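Local coordinates for glycosyl hydrolase family 2, TIM barrel domain protein (Parabacteroides merdae ATCC 43184, PDB 6DXU) that probably releases glucuronic acid from beta-glucuronides, as a glycoside hydrolase family 2 beta-glucuronidase of a human gut bacterium, at residues 249-254 with 268-273; 239-244 with 288-293; 284-289 with 303-308. All blocks are in the same frame, centred on the assembly; numbering follows the deposited sequence.

Contact 1. Residues 249-254 with 268-273; sequences KPVFSK and AKMKIK. With BCN (bicine), chain M.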
loop_
_atom_site.group_PDB
_atom_site.type_symbol
_atom_site.label_atom_id
_atom_site.label_comp_id
_atom_site.label_asym_id
_atom_site.label_seq_id
_atom_site.Cartn_x
_atom_site.Cartn_y
_atom_site.Cartn_z
ATOM N N LYS D 249 -2.229 -25.775 -51.001
ATOM C CA LYS D 249 -3.136 -25.251 -52.012
ATOM C C LYS D 249 -4.320 -24.563 -51.346
ATOM O O LYS D 249 -4.835 -25.057 -50.338
ATOM C CB LYS D 249 -3.674 -26.365 -52.920
ATOM C CG LYS D 249 -2.613 -27.146 -53.694
ATOM N N PRO D 250 -4.779 -23.432 -51.882
ATOM C CA PRO D 250 -5.870 -22.694 -51.224
ATOM C C PRO D 250 -7.188 -23.439 -51.370
ATOM O O PRO D 250 -7.545 -23.898 -52.458
ATOM C CB PRO D 250 -5.891 -21.353 -51.970
ATOM C CG PRO D 250 -5.251 -21.645 -53.289
ATOM C CD PRO D 250 -4.216 -22.696 -53.028
ATOM N N VAL D 251 -7.912 -23.560 -50.261
ATOM C CA VAL D 251 -9.246 -24.151 -50.271
ATOM C C VAL D 251 -10.333 -23.168 -49.870
ATOM O O VAL D 251 -11.523 -23.489 -50.024
ATOM C CB VAL D 251 -9.316 -25.398 -49.365
ATOM C CG1 VAL D 251 -8.217 -26.373 -49.744
ATOM C CG2 VAL D 251 -9.194 -24.995 -47.913
ATOM N N PHE D 252 -9.973 -21.990 -49.369
ATOM C CA PHE D 252 -10.947 -21.011 -48.917
ATOM C C PHE D 252 -10.266 -19.656 -48.887
ATOM O O PHE D 252 -9.110 -19.545 -48.469
ATOM C CB PHE D 252 -11.501 -21.386 -47.537
ATOM C CG PHE D 252 -12.408 -20.353 -46.928
ATOM C CD1 PHE D 252 -13.781 -20.438 -47.084
ATOM C CD2 PHE D 252 -11.887 -19.301 -46.180
ATOM C CE1 PHE D 252 -14.626 -19.494 -46.522
ATOM C CE2 PHE D 252 -12.726 -18.351 -45.612
ATOM C CZ PHE D 252 -14.098 -18.447 -45.783
ATOM N N SER D 253 -10.987 -18.636 -49.328
ATOM C CA SER D 253 -10.489 -17.276 -49.219
ATOM C C SER D 253 -11.679 -16.331 -49.181
ATOM O O SER D 253 -12.621 -16.469 -49.969
ATOM C CB SER D 253 -9.556 -16.935 -50.382
ATOM O OG SER D 253 -8.765 -15.797 -50.084
ATOM N N LYS D 254 -11.636 -15.382 -48.251
ATOM C CA LYS D 254 -12.703 -14.410 -48.110
ATOM C C LYS D 254 -12.078 -13.129 -47.587
ATOM O O LYS D 254 -11.197 -13.168 -46.723
ATOM C CB LYS D 254 -13.806 -14.901 -47.164
ATOM C CG LYS D 254 -14.839 -13.827 -46.834
ATOM C CD LYS D 254 -15.988 -14.325 -45.954
ATOM C CE LYS D 254 -15.521 -14.676 -44.547
ATOM N NZ LYS D 254 -16.608 -14.477 -43.543
ATOM N N ALA D 268 -14.405 -15.795 -39.903
ATOM C CA ALA D 268 -14.837 -16.768 -40.892
ATOM C C ALA D 268 -15.380 -18.000 -40.187
ATOM O O ALA D 268 -14.941 -18.361 -39.088
ATOM C CB ALA D 268 -13.692 -17.151 -41.838
ATOM N N LYS D 269 -16.354 -18.628 -40.831
ATOM C CA LYS D 269 -16.847 -19.929 -40.412
ATOM C C LYS D 269 -16.981 -20.732 -41.685
ATOM O O LYS D 269 -17.611 -20.266 -42.638
ATOM C CB LYS D 269 -18.192 -19.829 -39.687
ATOM C CG LYS D 269 -18.801 -21.176 -39.320
ATOM N N MET D 270 -16.366 -21.909 -41.720
ATOM C CA MET D 270 -16.325 -22.634 -42.976
ATOM C C MET D 270 -16.385 -24.127 -42.718
ATOM O O MET D 270 -16.003 -24.620 -41.650
ATOM C CB MET D 270 -15.079 -22.322 -43.782
ATOM C CG MET D 270 -13.862 -22.953 -43.219
ATOM S SD MET D 270 -12.473 -22.234 -44.030
ATOM C CE MET D 270 -11.782 -23.660 -44.864
ATOM N N LYS D 271 -16.897 -24.831 -43.714
ATOM C CA LYS D 271 -17.026 -26.276 -43.701
ATOM C C LYS D 271 -16.154 -26.877 -44.792
ATOM O O LYS D 271 -16.248 -26.474 -45.954
ATOM C CB LYS D 271 -18.483 -26.658 -43.905
ATOM C CG LYS D 271 -18.724 -28.101 -43.748
ATOM N N ILE D 272 -15.296 -27.822 -44.418
ATOM C CA ILE D 272 -14.439 -28.528 -45.365
ATOM C C ILE D 272 -14.955 -29.952 -45.484
ATOM O O ILE D 272 -14.981 -30.692 -44.494
ATOM C CB ILE D 272 -12.969 -28.528 -44.925
ATOM C CG1 ILE D 272 -12.484 -27.100 -44.670
ATOM C CG2 ILE D 272 -12.102 -29.225 -45.977
ATOM C CD1 ILE D 272 -11.023 -27.022 -44.280
ATOM N N LYS D 273 -15.383 -30.332 -46.684
ATOM C CA LYS D 273 -15.775 -31.711 -46.931
ATOM C C LYS D 273 -14.519 -32.546 -47.172
ATOM O O LYS D 273 -13.564 -32.085 -47.805
ATOM C CB LYS D 273 -16.722 -31.807 -48.132
HETATM N N1 BCN M . -15.280 -24.250 -48.092
HETATM C C1 BCN M . -15.867 -23.667 -46.899
HETATM C C2 BCN M . -17.286 -23.125 -47.077
HETATM O O21 BCN M . -17.784 -22.983 -48.223
HETATM O O22 BCN M . -17.957 -22.819 -46.048
HETATM C C3 BCN M . -14.120 -25.030 -47.656
HETATM C C4 BCN M . -13.644 -26.005 -48.741
HETATM O O4 BCN M . -14.506 -27.110 -48.804
HETATM C C5 BCN M . -14.771 -23.150 -48.897
HETATM C C6 BCN M . -15.193 -23.276 -50.359
HETATM O O6 BCN M . -14.412 -22.383 -51.108
HETATM O O HOH W 1 -17.561 -16.991 -42.970
#
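Lys254 NZ, whose chain passes beside Ala268, is held by two oxygens: it donates to a water at 2.7 Å and to the carbonyl of Leu267. The same water accepts Lys269 N at 3.0 Å, so the ammonium is tied to strand 263-273 twice. The contact joins the outermost strands of the two sheets of an immunoglobulin-like beta-sandwich, 250-254 running nearly antiparallel to 268-273 with about 8.9 Å between their axes, so side chains fill the gap. Val251 and Phe252 both face Val243 in a classic beta bulge, and both turn inward here. Met270 makes a Met-aromatic contact, SD lying over one face of the Phe252 ring, displaced toward the rim and 3.5 Å from Phe252 CG. The bend about its CG-SD bond (chi3 -117°) brings CE back to Phe252 CB and toward Val251 CG2. Ala268 CB touches the ring obliquely at CE2. A bicine molecule bridges the two strands, with its C5 in the ring plane at the edge, 3.4 Å from Phe252 CD1. Its carboxylate O22 takes Lys271 N in a nearly straight bond (3.3 Å, 167°), while a hydroxyl, O6, reaches Val251 O only weakly. Lys271 O in turn receives bicine N1 at 3.2 Å and, weakly, hydroxyl O4.

Contact 2. Residues 239-244 with 288-293; sequences VTVSVY and CELTVK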
loop_
_atom_site.group_PDB
_atom_site.type_symbol
_atom_site.label_atom_id
_atom_site.label_comp_id
_atom_site.label_asym_id
_atom_site.label_seq_id
_atom_site.Cartn_x
_atom_site.Cartn_y
_atom_site.Cartn_z
ATOM N N VAL D 239 -9.733 -7.185 -44.116
ATOM C CA VAL D 239 -9.137 -8.391 -43.555
ATOM C C VAL D 239 -9.433 -9.557 -44.489
ATOM O O VAL D 239 -10.597 -9.814 -44.818
ATOM C CB VAL D 239 -9.661 -8.675 -42.138
ATOM C CG1 VAL D 239 -9.089 -9.986 -41.619
ATOM C CG2 VAL D 239 -9.279 -7.525 -41.212
ATOM N N THR D 240 -8.380 -10.248 -44.921
ATOM C CA THR D 240 -8.498 -11.445 -45.753
ATOM C C THR D 240 -8.180 -12.681 -44.922
ATOM O O THR D 240 -7.194 -12.698 -44.179
ATOM C CB THR D 240 -7.567 -11.371 -46.961
ATOM O OG1 THR D 240 -7.883 -10.204 -47.731
ATOM C CG2 THR D 240 -7.716 -12.630 -47.854
ATOM N N VAL D 241 -9.042 -13.689 -45.014
ATOM C CA VAL D 241 -8.834 -14.987 -44.385
ATOM C C VAL D 241 -8.684 -16.001 -45.511
ATOM O O VAL D 241 -9.581 -16.127 -46.355
ATOM C CB VAL D 241 -10.005 -15.369 -43.468
ATOM C CG1 VAL D 241 -9.739 -16.709 -42.786
ATOM C CG2 VAL D 241 -10.270 -14.274 -42.441
ATOM N N SER D 242 -7.553 -16.704 -45.546
ATOM C CA SER D 242 -7.325 -17.753 -46.532
ATOM C C SER D 242 -6.870 -19.017 -45.824
ATOM O O SER D 242 -6.077 -18.954 -44.877
ATOM C CB SER D 242 -6.286 -17.330 -47.572
ATOM O OG SER D 242 -6.716 -16.170 -48.268
ATOM N N VAL D 243 -7.359 -20.164 -46.291
ATOM C CA VAL D 243 -7.001 -21.458 -45.722
ATOM C C VAL D 243 -6.363 -22.321 -46.805
ATOM O O VAL D 243 -6.919 -22.471 -47.897
ATOM C CB VAL D 243 -8.223 -22.154 -45.105
ATOM C CG1 VAL D 243 -7.845 -23.530 -44.598
ATOM C CG2 VAL D 243 -8.774 -21.296 -43.984
ATOM N N TYR D 244 -5.200 -22.882 -46.502
ATOM C CA TYR D 244 -4.482 -23.742 -47.428
ATOM C C TYR D 244 -4.444 -25.153 -46.869
ATOM O O TYR D 244 -4.394 -25.357 -45.651
ATOM C CB TYR D 244 -3.059 -23.250 -47.670
ATOM C CG TYR D 244 -2.959 -21.843 -48.203
ATOM C CD1 TYR D 244 -2.823 -21.603 -49.570
ATOM C CD2 TYR D 244 -2.975 -20.753 -47.344
ATOM C CE1 TYR D 244 -2.715 -20.314 -50.060
ATOM C CE2 TYR D 244 -2.859 -19.468 -47.820
ATOM C CZ TYR D 244 -2.732 -19.247 -49.173
ATOM O OH TYR D 244 -2.626 -17.953 -49.631
ATOM N N CYS D 288 -3.922 -21.359 -41.828
ATOM C CA CYS D 288 -4.808 -20.216 -41.948
ATOM C C CYS D 288 -3.934 -18.972 -42.054
ATOM O O CYS D 288 -3.087 -18.726 -41.187
ATOM C CB CYS D 288 -5.773 -20.147 -40.762
ATOM S SG CYS D 288 -6.921 -18.729 -40.811
ATOM N N GLU D 289 -4.115 -18.212 -43.129
ATOM C CA GLU D 289 -3.324 -17.020 -43.405
ATOM C C GLU D 289 -4.237 -15.806 -43.282
ATOM O O GLU D 289 -5.246 -15.721 -43.983
ATOM C CB GLU D 289 -2.699 -17.112 -44.798
ATOM C CG GLU D 289 -1.944 -15.883 -45.269
ATOM C CD GLU D 289 -1.426 -16.051 -46.693
ATOM O OE1 GLU D 289 -2.258 -16.148 -47.626
ATOM O OE2 GLU D 289 -0.191 -16.097 -46.870
ATOM N N LEU D 290 -3.890 -14.874 -42.388
ATOM C CA LEU D 290 -4.714 -13.698 -42.125
ATOM C C LEU D 290 -3.947 -12.453 -42.538
ATOM O O LEU D 290 -2.770 -12.303 -42.187
ATOM C CB LEU D 290 -5.097 -13.595 -40.643
ATOM C CG LEU D 290 -5.870 -14.757 -40.026
ATOM C CD1 LEU D 290 -6.366 -14.405 -38.620
ATOM C CD2 LEU D 290 -7.022 -15.129 -40.912
ATOM N N THR D 291 -4.619 -11.556 -43.260
ATOM C CA THR D 291 -4.028 -10.300 -43.708
ATOM C C THR D 291 -4.901 -9.144 -43.249
ATOM O O THR D 291 -6.122 -9.191 -43.403
ATOM C CB THR D 291 -3.888 -10.274 -45.231
ATOM O OG1 THR D 291 -2.997 -11.318 -45.632
ATOM C CG2 THR D 291 -3.341 -8.940 -45.706
ATOM N N VAL D 292 -4.293 -8.117 -42.667
ATOM C CA VAL D 292 -5.039 -6.921 -42.301
ATOM C C VAL D 292 -4.422 -5.741 -43.045
ATOM O O VAL D 292 -3.234 -5.432 -42.875
ATOM C CB VAL D 292 -5.089 -6.711 -40.777
ATOM C CG1 VAL D 292 -3.729 -6.865 -40.159
ATOM C CG2 VAL D 292 -5.721 -5.359 -40.451
ATOM N N LYS D 293 -5.236 -5.082 -43.864
ATOM C CA LYS D 293 -4.803 -4.012 -44.753
ATOM C C LYS D 293 -5.512 -2.708 -44.412
ATOM O O LYS D 293 -6.721 -2.689 -44.174
ATOM C CB LYS D 293 -5.104 -4.343 -46.224
ATOM C CG LYS D 293 -4.206 -5.385 -46.868
ATOM C CD LYS D 293 -4.503 -5.516 -48.372
HETATM O O HOH W 2 -4.651 -13.460 -45.872
HETATM O O HOH W 3 -4.576 -14.680 -48.242
#
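Strands 239-244 and 288-293 run antiparallel, axes 4.7 Å apart and directions at 169°, with Thr240-Thr291 and Ser242-Glu289 as hydrogen-bonded pairs between the non-hydrogen-bonded pairs Val239-Val292, Val241-Leu290 and Val243-Cys288. They are the two central strands of the four-stranded sheet in an immunoglobulin-like beta-sandwich. The shortest of the four backbone bonds is also almost straight: Glu289 N to Ser242 O, 2.7 Å with 178° at the hydrogen. Val239, Val241, Val243, Cys288, Leu290 and Val292 line the sheet's inner face. Here Val241 and Leu290 run alongside each other in the same direction, Leu290 CD2 sitting 3.7 Å from each of Val241 CG1 and CG2. A chi1 of 179° swings Cys288 SG away from its own N and toward Val241 CG1, 4.0 Å away. Leu267 from strand 263-273 and Phe204, Ile207 and Leu209 from strand 203-213 close over this apolar layer from the opposing sheet.

The other face is polar. Tyr244 OH donates to Glu289 OE1 at 2.7 Å, arriving on the syn side but out of the carboxylate plane, with ring and carboxylate nearly perpendicular. Glu289 stays extended through CG and crosses the ring edge, where its CB lies in the ring plane. A water also donates to OE1 and bonds Ser242 OG, so two donors fix this carboxylate oxygen and would favour its negative charge. Ser242 OG is bonded as well to Ser253 OG, while Thr240 OG1 pairs with Thr255 and Thr291 OG1 with Thr300, tying the flanking strands in. A second water donates to Thr240 O at 3.1 Å and lies 2.7 Å from Thr291 OG1.

Contact 3. Residues 284-289 with 303-308; sequences QLYTCE and ERFGFR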
loop_
_atom_site.group_PDB
_atom_site.type_symbol
_atom_site.label_atom_id
_atom_site.label_comp_id
_atom_site.label_asym_id
_atom_site.label_seq_id
_atom_site.Cartn_x
_atom_site.Cartn_y
_atom_site.Cartn_z
ATOM N N GLN D 284 -0.579 -34.095 -40.692
ATOM C CA GLN D 284 -0.828 -33.173 -41.789
ATOM C C GLN D 284 -1.602 -31.991 -41.235
ATOM O O GLN D 284 -2.554 -32.179 -40.476
ATOM C CB GLN D 284 -1.585 -33.862 -42.939
ATOM C CG GLN D 284 -0.743 -34.948 -43.613
ATOM C CD GLN D 284 -1.376 -35.526 -44.869
ATOM O OE1 GLN D 284 -2.235 -36.405 -44.802
ATOM N NE2 GLN D 284 -0.937 -35.047 -46.023
ATOM N N LEU D 285 -1.189 -30.783 -41.610
ATOM C CA LEU D 285 -1.733 -29.556 -41.055
ATOM C C LEU D 285 -2.295 -28.671 -42.158
ATOM O O LEU D 285 -1.753 -28.602 -43.263
ATOM C CB LEU D 285 -0.641 -28.782 -40.293
ATOM C CG LEU D 285 0.056 -29.608 -39.214
ATOM C CD1 LEU D 285 1.424 -29.034 -38.867
ATOM C CD2 LEU D 285 -0.851 -29.582 -38.019
ATOM N N TYR D 286 -3.356 -27.960 -41.825
ATOM C CA TYR D 286 -3.846 -26.858 -42.632
ATOM C C TYR D 286 -3.202 -25.560 -42.156
ATOM O O TYR D 286 -2.722 -25.454 -41.025
ATOM C CB TYR D 286 -5.363 -26.742 -42.524
ATOM C CG TYR D 286 -6.135 -27.790 -43.300
ATOM C CD1 TYR D 286 -6.752 -27.468 -44.499
ATOM C CD2 TYR D 286 -6.224 -29.098 -42.843
ATOM C CE1 TYR D 286 -7.456 -28.420 -45.223
ATOM C CE2 TYR D 286 -6.923 -30.061 -43.556
ATOM C CZ TYR D 286 -7.541 -29.710 -44.746
ATOM O OH TYR D 286 -8.240 -30.649 -45.470
ATOM N N THR D 287 -3.226 -24.552 -43.020
ATOM C CA THR D 287 -2.666 -23.257 -42.665
ATOM C C THR D 287 -3.724 -22.183 -42.847
ATOM O O THR D 287 -4.337 -22.087 -43.910
ATOM C CB THR D 287 -1.449 -22.919 -43.523
ATOM O OG1 THR D 287 -0.473 -23.961 -43.400
ATOM C CG2 THR D 287 -0.837 -21.607 -43.038
ATOM N N CYS D 288 -3.922 -21.359 -41.828
ATOM C CA CYS D 288 -4.808 -20.216 -41.948
ATOM C C CYS D 288 -3.934 -18.972 -42.054
ATOM O O CYS D 288 -3.087 -18.726 -41.187
ATOM C CB CYS D 288 -5.773 -20.147 -40.762
ATOM S SG CYS D 288 -6.921 -18.729 -40.811
ATOM N N GLU D 289 -4.115 -18.212 -43.129
ATOM C CA GLU D 289 -3.324 -17.020 -43.405
ATOM C C GLU D 289 -4.237 -15.806 -43.282
ATOM O O GLU D 289 -5.246 -15.721 -43.983
ATOM C CB GLU D 289 -2.699 -17.112 -44.798
ATOM C CG GLU D 289 -1.944 -15.883 -45.269
ATOM C CD GLU D 289 -1.426 -16.051 -46.693
ATOM O OE1 GLU D 289 -2.258 -16.148 -47.626
ATOM O OE2 GLU D 289 -0.191 -16.097 -46.870
ATOM N N GLU D 303 -1.216 -19.181 -39.151
ATOM C CA GLU D 303 -1.396 -20.065 -38.018
ATOM C C GLU D 303 -1.850 -21.406 -38.563
ATOM O O GLU D 303 -2.693 -21.463 -39.462
ATOM C CB GLU D 303 -2.422 -19.489 -37.031
ATOM C CG GLU D 303 -2.609 -20.325 -35.785
ATOM C CD GLU D 303 -1.604 -19.982 -34.694
ATOM O OE1 GLU D 303 -0.738 -19.104 -34.924
ATOM O OE2 GLU D 303 -1.688 -20.590 -33.605
ATOM N N ARG D 304 -1.291 -22.478 -38.024
ATOM C CA ARG D 304 -1.570 -23.822 -38.487
ATOM C C ARG D 304 -2.547 -24.511 -37.544
ATOM O O ARG D 304 -2.685 -24.152 -36.373
ATOM C CB ARG D 304 -0.273 -24.625 -38.592
ATOM C CG ARG D 304 0.708 -24.067 -39.616
ATOM C CD ARG D 304 1.928 -24.963 -39.763
ATOM N NE ARG D 304 2.485 -25.353 -38.469
ATOM C CZ ARG D 304 3.564 -26.119 -38.323
ATOM N NH1 ARG D 304 4.204 -26.575 -39.394
ATOM N NH2 ARG D 304 4.004 -26.437 -37.111
ATOM N N PHE D 305 -3.236 -25.513 -38.075
ATOM C CA PHE D 305 -4.167 -26.298 -37.278
ATOM C C PHE D 305 -4.355 -27.642 -37.965
ATOM O O PHE D 305 -3.933 -27.838 -39.105
ATOM C CB PHE D 305 -5.503 -25.561 -37.097
ATOM C CG PHE D 305 -6.373 -25.560 -38.334
ATOM C CD1 PHE D 305 -6.144 -24.643 -39.355
ATOM C CD2 PHE D 305 -7.416 -26.466 -38.471
ATOM C CE1 PHE D 305 -6.943 -24.625 -40.494
ATOM C CE2 PHE D 305 -8.215 -26.460 -39.620
ATOM C CZ PHE D 305 -7.977 -25.534 -40.618
ATOM N N GLY D 306 -4.998 -28.563 -37.264
ATOM C CA GLY D 306 -5.269 -29.872 -37.830
ATOM C C GLY D 306 -6.639 -30.367 -37.422
ATOM O O GLY D 306 -7.174 -29.986 -36.380
ATOM N N PHE D 307 -7.208 -31.231 -38.272
ATOM C CA PHE D 307 -8.476 -31.903 -38.010
ATOM C C PHE D 307 -8.185 -33.295 -37.457
ATOM O O PHE D 307 -7.510 -34.092 -38.118
ATOM C CB PHE D 307 -9.310 -32.030 -39.295
ATOM C CG PHE D 307 -9.928 -30.732 -39.775
ATOM C CD1 PHE D 307 -11.003 -30.160 -39.094
ATOM C CD2 PHE D 307 -9.442 -30.101 -40.912
ATOM C CE1 PHE D 307 -11.584 -28.977 -39.533
ATOM C CE2 PHE D 307 -10.016 -28.925 -41.368
ATOM C CZ PHE D 307 -11.086 -28.357 -40.671
ATOM N N ARG D 308 -8.726 -33.607 -36.282
ATOM C CA ARG D 308 -8.635 -34.972 -35.777
ATOM C C ARG D 308 -9.674 -35.171 -34.684
ATOM O O ARG D 308 -10.049 -34.229 -33.980
ATOM C CB ARG D 308 -7.225 -35.302 -35.261
ATOM C CG ARG D 308 -6.944 -34.914 -33.802
ATOM C CD ARG D 308 -6.811 -33.398 -33.638
ATOM N NE ARG D 308 -6.488 -33.039 -32.260
ATOM C CZ ARG D 308 -7.387 -32.923 -31.288
ATOM N NH1 ARG D 308 -8.683 -33.122 -31.541
ATOM N NH2 ARG D 308 -6.993 -32.600 -30.064
HETATM O O HOH W 4 -5.494 -31.768 -40.606
#
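The start of strand 286-294 pairs with the end of strand 297-305 in an antiparallel beta hairpin, at the sheet margin facing the TIM barrel domain. Tyr286-Phe305 and Cys288-Glu303 are hydrogen-bonded pairs; Cys288 N reaches Glu303 O at 2.7 Å. Between them, Tyr286 O takes a CA-H...O contact from Arg304 CA. On the inner face of the immunoglobulin-like sandwich Tyr286 and Phe305 form an aromatic cluster, joined by Phe307 from the loop that follows. A chi1 of 75° brings the Phe305 ring against Tyr286, whose CB lies over its face, 3.3 Å from Phe305 CE1; the two rings are tilted by only 27° but offset so far that they hardly overlap. Phe307 turns its edge to the face of Tyr286, a T-shaped pair with planes at 83° and Phe307 CD2 3.7 Å from Tyr286 CE2. Tyr286 OH is bonded to Val276 N, which anchors the ring's far end. On the other face Leu285 CD1 sits over the centre of the Arg304 guanidinium, 3.7 Å from Arg304 CZ, while Arg304 NH2 forms a salt bridge with Glu380 of the barrel domain. Glu303 OE2 accepts Asn418 ND2 of the same domain. Past the paired residues a water links Gln284 O to Phe307 N, 2.9 Å from the latter.

From the N terminus, strand 237-244 opens contact 2. Before that loop closes, the chain turns into strand 250-259 and returns in strand 263-273, so contact 1 forms and closes entirely within it. Strand 286-294 then closes contact 2 against 239-244 and, overlapping it at Cys288 and Glu289, opens the hairpin that contact 3 closes at 303-308. Contacts 2 and 3 thus zip adjacent strands of one sheet, whereas contact 1 spans from that sheet's other edge to the opposing one. Neighbouring contacts meet directly: Val251 N bonds Val243 O, Tyr244 N bonds Thr287 O, and Ile272 CD1 packs on Phe307 and Tyr286, joining the sandwich edge to the aromatic cluster.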